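Local coordinates for protein serine hydrolase CCSP0084 (Cycloclasticus sp. P1, PDB 4I3F) that probably hydrolyses esters and the carbon-carbon bonds of meta-cleavage products, as a serine hydrolase of the alpha/beta hydrolase fold, at residues A156-L161 and F253-N258. Sequence-based numbering, arbitrary orientation.
Sequences APTEGL and FIPLNN
Phe253 meets the first turn of helix 159-165 in two ways. Its ring lies beneath Gly160, whose CA stands 4.0 Å from the ring centroid and 24° off the ring normal, a CH-pi contact over one face. Glycine suits this place because a CB would have pointed into the ring, about 3.1 Å from Phe253 CG. With CG anti to its carbonyl carbon (chi1 -67°), the ring swings alongside Gly160, and Phe253 CE1 comes within 3.2 Å of Gly160 O. Thr158 OG1 donates to Phe253 O at 2.6 Å, tilted 24° from the carbonyl plane. The same hydroxyl has a second task: as N-cap, Thr158 OG1 accepts from Leu161 N at 3.0 Å, so one atom serves the helix start and the loop after strand 243-248 together. A valine here would keep a branched shape but would probably leave Leu161 N and Phe253 O without their shared mate. Ile254 follows with a looser apolar touch, its CD1 4.2 Å from Leu161 CD2, while the same side chain also packs on what is probably the nucleophile elbow. Next, the Pro255 ring offers CG to the methyl CG2 of Thr158 at 3.8 Å, a fit for the branched residue, which turns its hydroxyl to one carbonyl and its methyl to the apolar pyrrolidine ring. Further on, Pro255 O takes both Asn258 N and Asn258 ND2, the latter at 2.6 Å, holding residues 255-258 in a turn. The chemistry thus implies a joint in which a single hydroxyl, accepting and donating at once, ties helix 159-165 to this loop.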
ATOM      1  N   ALA A 156      13.413   2.334 -13.684  1.00 18.19           N
ATOM      2  CA  ALA A 156      13.598   3.766 -13.882  1.00 17.51           C
ATOM      3  C   ALA A 156      12.295   4.485 -13.574  1.00 17.98           C
ATOM      4  O   ALA A 156      11.213   3.920 -13.762  1.00 18.75           O
ATOM      5  CB  ALA A 156      14.068   4.068 -15.310  1.00 21.74           C
ATOM      6  N   PRO A 157      12.386   5.731 -13.082  1.00 15.58           N
ATOM      7  CA  PRO A 157      11.158   6.457 -12.738  1.00 16.97           C
ATOM      8  C   PRO A 157      10.183   6.529 -13.907  1.00 13.58           C
ATOM      9  O   PRO A 157      10.601   6.759 -15.045  1.00 17.10           O
ATOM     10  CB  PRO A 157      11.666   7.856 -12.393  1.00 14.81           C
ATOM     11  CG  PRO A 157      13.066   7.629 -11.887  1.00 18.79           C
ATOM     12  CD  PRO A 157      13.603   6.467 -12.686  1.00 17.02           C
ATOM     13  N   THR A 158       8.905   6.309 -13.615  1.00 12.91           N
ATOM     14  CA  THR A 158       7.841   6.435 -14.596  1.00 15.42           C
ATOM     15  C   THR A 158       7.284   7.849 -14.522  1.00 17.82           C
ATOM     16  O   THR A 158       7.528   8.567 -13.546  1.00 16.56           O
ATOM     17  CB  THR A 158       6.706   5.467 -14.272  1.00 13.28           C
ATOM     18  OG1 THR A 158       6.314   5.662 -12.908  1.00 13.36           O
ATOM     19  CG2 THR A 158       7.165   4.015 -14.451  1.00 13.82           C
ATOM     20  N   GLU A 159       6.538   8.247 -15.547  1.00 15.16           N
ATOM     21  CA  GLU A 159       5.894   9.556 -15.550  1.00 16.22           C
ATOM     22  C   GLU A 159       4.960   9.652 -14.347  1.00 13.32           C
ATOM     23  O   GLU A 159       4.942  10.658 -13.628  1.00 14.42           O
ATOM     24  CB  GLU A 159       5.102   9.754 -16.850  1.00 18.23           C
ATOM     25  CG  GLU A 159       4.381  11.105 -16.952  1.00 13.24           C
ATOM     26  CD  GLU A 159       3.719  11.324 -18.298  1.00 18.66           C
ATOM     27  OE1 GLU A 159       3.280  12.466 -18.565  1.00 22.66           O
ATOM     28  OE2 GLU A 159       3.647  10.363 -19.097  1.00 18.75           O
ATOM     29  N   GLY A 160       4.204   8.584 -14.122  1.00 14.56           N
ATOM     30  CA  GLY A 160       3.240   8.537 -13.038  1.00 16.97           C
ATOM     31  C   GLY A 160       3.861   8.657 -11.661  1.00 18.17           C
ATOM     32  O   GLY A 160       3.422   9.477 -10.844  1.00 13.95           O
ATOM     33  N   LEU A 161       4.886   7.852 -11.388  1.00 14.60           N
ATOM     34  CA  LEU A 161       5.453   7.864 -10.050  1.00 12.14           C
ATOM     35  C   LEU A 161       6.176   9.174  -9.793  1.00 15.19           C
ATOM     36  O   LEU A 161       6.193   9.667  -8.665  1.00 17.28           O
ATOM     37  CB  LEU A 161       6.361   6.655  -9.808  1.00 11.17           C
ATOM     38  CG  LEU A 161       6.639   6.363  -8.327  1.00 14.03           C
ATOM     39  CD1 LEU A 161       5.359   6.052  -7.554  1.00 16.33           C
ATOM     40  CD2 LEU A 161       7.648   5.237  -8.166  1.00 16.72           C
ATOM     41  N   PHE A 253       2.155   3.778 -13.018  1.00  9.92           N
ATOM     42  CA  PHE A 253       3.042   4.202 -11.932  1.00 10.69           C
ATOM     43  C   PHE A 253       4.172   3.196 -11.688  1.00 10.99           C
ATOM     44  O   PHE A 253       5.349   3.568 -11.631  1.00 13.48           O
ATOM     45  CB  PHE A 253       2.221   4.425 -10.640  1.00  9.45           C
ATOM     46  CG  PHE A 253       1.268   5.593 -10.725  1.00 10.21           C
ATOM     47  CD1 PHE A 253       1.586   6.803 -10.134  1.00 13.21           C
ATOM     48  CD2 PHE A 253       0.068   5.484 -11.427  1.00 13.82           C
ATOM     49  CE1 PHE A 253       0.719   7.895 -10.222  1.00 13.23           C
ATOM     50  CE2 PHE A 253      -0.804   6.568 -11.529  1.00 15.84           C
ATOM     51  CZ  PHE A 253      -0.482   7.773 -10.925  1.00 14.72           C
ATOM     52  N   ILE A 254       3.808   1.930 -11.523  1.00 14.08           N
ATOM     53  CA  ILE A 254       4.784   0.866 -11.293  1.00 11.06           C
ATOM     54  C   ILE A 254       4.755  -0.049 -12.512  1.00 11.61           C
ATOM     55  O   ILE A 254       3.717  -0.591 -12.840  1.00 12.06           O
ATOM     56  CB  ILE A 254       4.426   0.020 -10.050  1.00  9.99           C
ATOM     57  CG1 ILE A 254       4.078   0.907  -8.858  1.00 13.16           C
ATOM     58  CG2 ILE A 254       5.586  -0.943  -9.713  1.00 10.57           C
ATOM     59  CD1 ILE A 254       5.201   1.867  -8.459  1.00 13.79           C
ATOM     60  N   PRO A 255       5.898  -0.222 -13.191  1.00 10.47           N
ATOM     61  CA  PRO A 255       5.917  -1.011 -14.431  1.00  8.53           C
ATOM     62  C   PRO A 255       5.553  -2.467 -14.173  1.00 11.96           C
ATOM     63  O   PRO A 255       5.899  -3.016 -13.127  1.00 11.57           O
ATOM     64  CB  PRO A 255       7.371  -0.899 -14.894  1.00 13.17           C
ATOM     65  CG  PRO A 255       7.914   0.311 -14.203  1.00 19.51           C
ATOM     66  CD  PRO A 255       7.217   0.355 -12.877  1.00 12.78           C
ATOM     67  N   LEU A 256       4.836  -3.077 -15.109  1.00 11.39           N
ATOM     68  CA  LEU A 256       4.446  -4.478 -14.989  1.00  7.33           C
ATOM     69  C   LEU A 256       5.671  -5.366 -14.836  1.00 11.02           C
ATOM     70  O   LEU A 256       5.603  -6.408 -14.176  1.00 10.01           O
ATOM     71  CB  LEU A 256       3.665  -4.895 -16.241  1.00 10.95           C
ATOM     72  CG  LEU A 256       3.257  -6.362 -16.392  1.00 10.61           C
ATOM     73  CD1 LEU A 256       2.339  -6.761 -15.260  1.00 13.31           C
ATOM     74  CD2 LEU A 256       2.566  -6.559 -17.735  1.00 13.06           C
ATOM     75  N   ASN A 257       6.791  -4.964 -15.437  1.00 12.70           N
ATOM     76  CA  ASN A 257       8.027  -5.750 -15.315  1.00 13.67           C
ATOM     77  C   ASN A 257       8.459  -5.977 -13.865  1.00 14.23           C
ATOM     78  O   ASN A 257       9.163  -6.943 -13.568  1.00 12.55           O
ATOM     79  CB  ASN A 257       9.178  -5.116 -16.100  1.00 15.92           C
ATOM     80  CG  ASN A 257       9.049  -5.313 -17.595  1.00 29.29           C
ATOM     81  OD1 ASN A 257       8.328  -6.195 -18.061  1.00 36.24           O
ATOM     82  ND2 ASN A 257       9.764  -4.495 -18.357  1.00 34.34           N
ATOM     83  N   ASN A 258       8.035  -5.125 -12.945  1.00 12.95           N
ATOM     84  CA  ASN A 258       8.364  -5.333 -11.522  1.00 13.08           C
ATOM     85  C   ASN A 258       7.752  -6.561 -10.975  1.00 11.46           C
ATOM     86  O   ASN A 258       8.311  -7.221 -10.191  1.00 11.51           O
ATOM     87  CB  ASN A 258       7.797  -4.294 -10.640  1.00 17.39           C
ATOM     88  CG  ASN A 258       8.455  -3.108 -10.827  1.00 21.87           C
ATOM     89  OD1 ASN A 258       9.474  -3.036 -10.360  1.00 51.87           O
ATOM     90  ND2 ASN A 258       8.018  -2.290 -11.817  1.00 45.36           N
TER